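Local coordinates for protein thioesterase (Streptomyces sp. WAC02707, PDB 6VAP) that probably hydrolyses aberrant or stalled acyl groups from the carrier domains of the borrelidin polyketide synthase, as a type II editing thioesterase, at residues Pro91-Gly96 and Leu118-Val123; Gly34-Phe39 and Pro59-Arg64. All coordinates share one frame; numbering follows the deposited sequence.

Contact 1: Pro91-Gly96 and Leu118-Val123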
loop_
_atom_site.group_PDB
_atom_site.type_symbol
_atom_site.label_atom_id
_atom_site.label_comp_id
_atom_site.label_asym_id
_atom_site.label_seq_id
_atom_site.Cartn_x
_atom_site.Cartn_y
_atom_site.Cartn_z
ATOM N N PRO A 91 8.382 -9.945 13.604
ATOM C CA PRO A 91 7.114 -9.936 12.865
ATOM C C PRO A 91 6.966 -8.695 11.997
ATOM O O PRO A 91 7.275 -7.593 12.452
ATOM C CB PRO A 91 6.051 -9.958 13.968
ATOM C CG PRO A 91 6.812 -10.247 15.277
ATOM C CD PRO A 91 8.195 -9.746 15.049
ATOM N N VAL A 92 6.507 -8.883 10.758
ATOM C CA VAL A 92 6.354 -7.801 9.792
ATOM C C VAL A 92 4.967 -7.878 9.166
ATOM O O VAL A 92 4.467 -8.962 8.845
ATOM C CB VAL A 92 7.453 -7.857 8.709
ATOM C CG1 VAL A 92 7.418 -9.198 7.988
ATOM C CG2 VAL A 92 7.317 -6.713 7.725
ATOM N N ALA A 93 4.351 -6.714 8.985
ATOM C CA ALA A 93 3.059 -6.605 8.331
ATOM C C ALA A 93 3.147 -5.541 7.244
ATOM O O ALA A 93 4.000 -4.647 7.287
ATOM C CB ALA A 93 1.946 -6.260 9.318
ATOM N N LEU A 94 2.265 -5.660 6.249
ATOM C CA LEU A 94 2.195 -4.718 5.140
ATOM C C LEU A 94 0.838 -4.023 5.113
ATOM O O LEU A 94 -0.197 -4.650 5.354
ATOM C CB LEU A 94 2.432 -5.424 3.823
ATOM C CG LEU A 94 3.521 -6.516 3.800
ATOM C CD1 LEU A 94 3.552 -7.207 2.492
ATOM C CD2 LEU A 94 4.875 -5.904 4.127
ATOM N N PHE A 95 0.843 -2.727 4.800
ATOM C CA PHE A 95 -0.366 -1.934 4.641
ATOM C C PHE A 95 -0.256 -1.156 3.343
ATOM O O PHE A 95 0.727 -0.435 3.125
ATOM C CB PHE A 95 -0.582 -0.983 5.824
ATOM C CG PHE A 95 -1.808 -0.145 5.692
ATOM C CD1 PHE A 95 -1.793 1.014 4.965
ATOM C CD2 PHE A 95 -2.993 -0.518 6.335
ATOM C CE1 PHE A 95 -2.977 1.785 4.834
ATOM C CE2 PHE A 95 -4.125 0.224 6.218
ATOM C CZ PHE A 95 -4.122 1.372 5.432
ATOM N N GLY A 96 -1.259 -1.307 2.478
ATOM C CA GLY A 96 -1.302 -0.530 1.243
ATOM C C GLY A 96 -2.676 0.071 1.012
ATOM O O GLY A 96 -3.684 -0.611 1.213
ATOM N N LEU A 118 4.452 -13.364 6.994
ATOM C CA LEU A 118 3.886 -12.052 7.293
ATOM C C LEU A 118 2.801 -12.150 8.361
ATOM O O LEU A 118 1.974 -13.061 8.337
ATOM C CB LEU A 118 3.284 -11.412 6.039
ATOM C CG LEU A 118 4.212 -11.274 4.832
ATOM C CD1 LEU A 118 3.453 -10.685 3.641
ATOM C CD2 LEU A 118 5.379 -10.349 5.196
ATOM N N GLU A 119 2.803 -11.210 9.303
ATOM C CA GLU A 119 1.763 -11.198 10.331
ATOM C C GLU A 119 0.402 -10.863 9.735
ATOM O O GLU A 119 -0.619 -11.452 10.112
ATOM C CB GLU A 119 2.130 -10.190 11.419
ATOM C CG GLU A 119 3.452 -10.467 12.091
ATOM C CD GLU A 119 3.545 -11.884 12.650
ATOM O OE1 GLU A 119 2.616 -12.299 13.375
ATOM O OE2 GLU A 119 4.555 -12.568 12.367
ATOM N N ALA A 120 0.361 -9.885 8.845
ATOM C CA ALA A 120 -0.880 -9.558 8.176
ATOM C C ALA A 120 -0.564 -8.824 6.884
ATOM O O ALA A 120 0.490 -8.188 6.760
ATOM C CB ALA A 120 -1.772 -8.706 9.077
ATOM N N LEU A 121 -1.496 -8.930 5.921
ATOM C CA LEU A 121 -1.531 -8.069 4.744
ATOM C C LEU A 121 -2.814 -7.241 4.863
ATOM O O LEU A 121 -3.922 -7.796 4.803
ATOM C CB LEU A 121 -1.500 -8.894 3.467
ATOM C CG LEU A 121 -1.785 -8.107 2.209
ATOM C CD1 LEU A 121 -0.766 -6.962 2.057
ATOM C CD2 LEU A 121 -1.806 -9.015 0.979
ATOM N N LEU A 122 -2.684 -5.919 5.090
ATOM C CA LEU A 122 -3.817 -4.996 5.181
ATOM C C LEU A 122 -3.927 -4.240 3.858
ATOM O O LEU A 122 -2.958 -3.627 3.390
ATOM C CB LEU A 122 -3.657 -4.027 6.350
ATOM C CG LEU A 122 -3.698 -4.704 7.712
ATOM C CD1 LEU A 122 -2.352 -4.568 8.448
ATOM C CD2 LEU A 122 -4.798 -4.091 8.543
ATOM N N VAL A 123 -5.087 -4.336 3.225
ATOM C CA VAL A 123 -5.305 -3.772 1.899
ATOM C C VAL A 123 -6.553 -2.905 1.933
ATOM O O VAL A 123 -7.614 -3.338 2.383
ATOM C CB VAL A 123 -5.452 -4.864 0.833
ATOM C CG1 VAL A 123 -4.050 -5.468 0.522
ATOM C CG2 VAL A 123 -6.348 -5.924 1.335
HETATM O O HOH W 1 6.364 -11.673 10.164
#

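Contact 2: Gly34-Phe39 and Pro59-Arg64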
loop_
_atom_site.group_PDB
_atom_site.type_symbol
_atom_site.label_atom_id
_atom_site.label_comp_id
_atom_site.label_asym_id
_atom_site.label_seq_id
_atom_site.Cartn_x
_atom_site.Cartn_y
_atom_site.Cartn_z
ATOM N N GLY A 34 0.008 8.687 -6.780
ATOM C CA GLY A 34 0.188 10.076 -6.445
ATOM C C GLY A 34 0.564 10.333 -5.011
ATOM O O GLY A 34 0.732 11.499 -4.643
ATOM N N GLY A 35 0.712 9.288 -4.186
ATOM C CA GLY A 35 1.044 9.493 -2.798
ATOM C C GLY A 35 2.532 9.389 -2.545
ATOM O O GLY A 35 3.281 8.872 -3.352
ATOM N N SER A 36 2.957 9.937 -1.419
ATOM C CA SER A 36 4.346 9.915 -0.991
ATOM C C SER A 36 4.436 9.240 0.367
ATOM O O SER A 36 3.414 9.013 1.032
ATOM C CB SER A 36 4.939 11.330 -0.913
ATOM O OG SER A 36 4.762 12.023 -2.142
ATOM N N ALA A 37 5.681 8.930 0.765
ATOM C CA ALA A 37 5.903 8.316 2.068
ATOM C C ALA A 37 5.393 9.185 3.206
ATOM O O ALA A 37 4.971 8.651 4.244
ATOM C CB ALA A 37 7.379 8.020 2.271
ATOM N N THR A 38 5.438 10.515 3.043
ATOM C CA THR A 38 4.982 11.406 4.103
ATOM C C THR A 38 3.512 11.181 4.443
ATOM O O THR A 38 3.063 11.571 5.528
ATOM C CB THR A 38 5.204 12.869 3.697
ATOM O OG1 THR A 38 4.728 13.084 2.358
ATOM C CG2 THR A 38 6.662 13.220 3.753
ATOM N N PHE A 39 2.741 10.604 3.518
ATOM C CA PHE A 39 1.338 10.304 3.789
ATOM C C PHE A 39 1.177 9.462 5.053
ATOM O O PHE A 39 0.178 9.585 5.774
ATOM C CB PHE A 39 0.742 9.570 2.589
ATOM C CG PHE A 39 -0.655 9.093 2.803
ATOM C CD1 PHE A 39 -1.730 9.970 2.699
ATOM C CD2 PHE A 39 -0.914 7.765 3.067
ATOM C CE1 PHE A 39 -3.020 9.518 2.880
ATOM C CE2 PHE A 39 -2.196 7.326 3.239
ATOM C CZ PHE A 39 -3.250 8.190 3.167
ATOM N N PRO A 59 9.993 6.332 -6.635
ATOM C CA PRO A 59 10.709 7.301 -7.472
ATOM C C PRO A 59 9.755 8.309 -8.091
ATOM O O PRO A 59 8.595 8.001 -8.397
ATOM C CB PRO A 59 11.359 6.437 -8.556
ATOM C CG PRO A 59 11.451 5.053 -7.945
ATOM C CD PRO A 59 10.225 4.938 -7.046
ATOM N N GLY A 60 10.275 9.517 -8.289
ATOM C CA GLY A 60 9.592 10.530 -9.051
ATOM C C GLY A 60 8.859 11.578 -8.247
ATOM O O GLY A 60 8.234 12.458 -8.845
ATOM N N ARG A 61 8.915 11.532 -6.926
ATOM C CA ARG A 61 8.193 12.482 -6.097
ATOM C C ARG A 61 9.104 13.048 -5.019
ATOM O O ARG A 61 10.005 12.365 -4.523
ATOM C CB ARG A 61 6.966 11.830 -5.449
ATOM C CG ARG A 61 7.314 10.755 -4.424
ATOM C CD ARG A 61 6.358 9.578 -4.553
ATOM N NE ARG A 61 6.469 8.959 -5.867
ATOM C CZ ARG A 61 5.446 8.486 -6.560
ATOM N NH1 ARG A 61 4.231 8.521 -6.043
ATOM N NH2 ARG A 61 5.662 7.939 -7.754
ATOM N N GLN A 62 8.847 14.309 -4.663
ATOM C CA GLN A 62 9.570 14.985 -3.592
ATOM C C GLN A 62 11.071 14.886 -3.820
ATOM O O GLN A 62 11.576 15.384 -4.824
ATOM C CB GLN A 62 9.168 14.411 -2.235
ATOM C CG GLN A 62 7.651 14.495 -1.969
ATOM C CD GLN A 62 7.264 13.869 -0.635
ATOM O OE1 GLN A 62 7.945 12.987 -0.134
ATOM N NE2 GLN A 62 6.160 14.333 -0.059
ATOM N N ASP A 63 11.806 14.294 -2.882
ATOM C CA ASP A 63 13.256 14.246 -2.995
ATOM C C ASP A 63 13.693 13.322 -4.119
ATOM O O ASP A 63 14.847 13.408 -4.544
ATOM C CB ASP A 63 13.879 13.782 -1.678
ATOM C CG ASP A 63 13.417 12.391 -1.285
ATOM O OD1 ASP A 63 12.232 12.236 -0.936
ATOM O OD2 ASP A 63 14.241 11.468 -1.331
ATOM N N ARG A 64 12.810 12.434 -4.599
ATOM C CA ARG A 64 13.105 11.560 -5.733
ATOM C C ARG A 64 12.548 12.090 -7.062
ATOM O O ARG A 64 12.413 11.325 -8.023
ATOM C CB ARG A 64 12.552 10.159 -5.460
ATOM C CG ARG A 64 12.978 9.564 -4.137
ATOM C CD ARG A 64 12.660 8.111 -4.076
ATOM N NE ARG A 64 13.572 7.323 -4.896
ATOM C CZ ARG A 64 13.582 5.996 -4.993
ATOM N NH1 ARG A 64 12.669 5.266 -4.375
ATOM N NH2 ARG A 64 14.476 5.405 -5.786
#

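Contact 1: Pro91-Gly96 and Leu118-Val123
L94 and L118 meet methyl to methyl, CD1 of L94 lying 3.7 Å from CD1 of L118, with the two side chains crossing at about a right angle. The same L118 uses its other branch on V92, where a chi1 of 58° turns CG1 of V92 to meet CD2 of L118 at 3.6 Å. L121 joins L94 on this face of the sheet. On the other face F95 and L122 also cross at about a right angle, and CB of L122 approaches ring atom CD2 of F95 at 3.6 Å. Between these two layers the strands run parallel, 9° apart, and the backbone of L94 is gripped from both ends: its N donates to A120 O, while its O accepts from L122 N at 2.8 Å. E119 N to V92 O and G96 N to L122 O complete the set. At the strand entrance E119 appears to bend at chi2 so that CG and the carboxylate come against CB of P91, and a water links V92 N to E119 OE2, although this whole residue is poorly ordered. The pair forms the two strands of a right-handed beta-alpha-beta crossover in the alpha/beta-hydrolase sheet. Helix 99-113 covers L94, L118 and L121 through A108 and A104, helix 239-250 covers A93, F95 and A120, and strand 26-30 flanks strand 92-97 on its other edge.

Contact 2: Gly34-Phe39 and Pro59-Arg64
R61, Q62 and S36 bury the most surface here, R61 having the largest share of the three. Its NH1 donates to G35 O at 2.9 Å, with the acceptor close to the guanidinium plane and the N-H...O angle 152°. Bends at chi2 and chi3 bring the flat group to this carbonyl, while NH2 turns back to P59 O at 3.0 Å, in the same guanidinium plane. NH1 also forms a salt bridge with D177, which in turn accepts from G34 N, so the carboxylate ties both loops together; NH1 and NH2 are each engaged, which would restrict the rotation of the guanidinium. S36 faces both long side chains: its OG is 3.7 Å from CG of R61, and its CB is 3.5 Å from CD of Q62. Q62 runs extended beyond CG past the serine to meet T38 tip to tip. There NE2 donates to OG1 of T38 at 3.1 Å in a nearly straight bond of 164°, the hydroxyl oxygen lying 9° out of the amide plane. The other end of that amide is held by Q57, whose side chain also accepts from A37 N. The arrangement joins two loops that follow neighbouring parallel strands, 26-30 and 52-56, at the C-terminal end of the parallel strands, where alpha/beta-hydrolases carry their active-site loops.

Contact 1 is a buried pairing of two adjacent strands, whereas contact 2 is a partly buried meeting of two loops; their centres are 21 Å apart, on opposite sides of the chain's centre. They share no element, but strand 26-30 relates them: it pairs with strand 92-97 and leads into the loop of 34-39. Backbone bonds and aliphatic or aromatic packing hold contact 1 together, while side-chain donors, with a carboxylate from outside, do most of the work in contact 2. Strand 92-97 of contact 1 runs at G96 into a probable nucleophile elbow, with S98 in a putative Ser-His-Asp triad with H232 and D204.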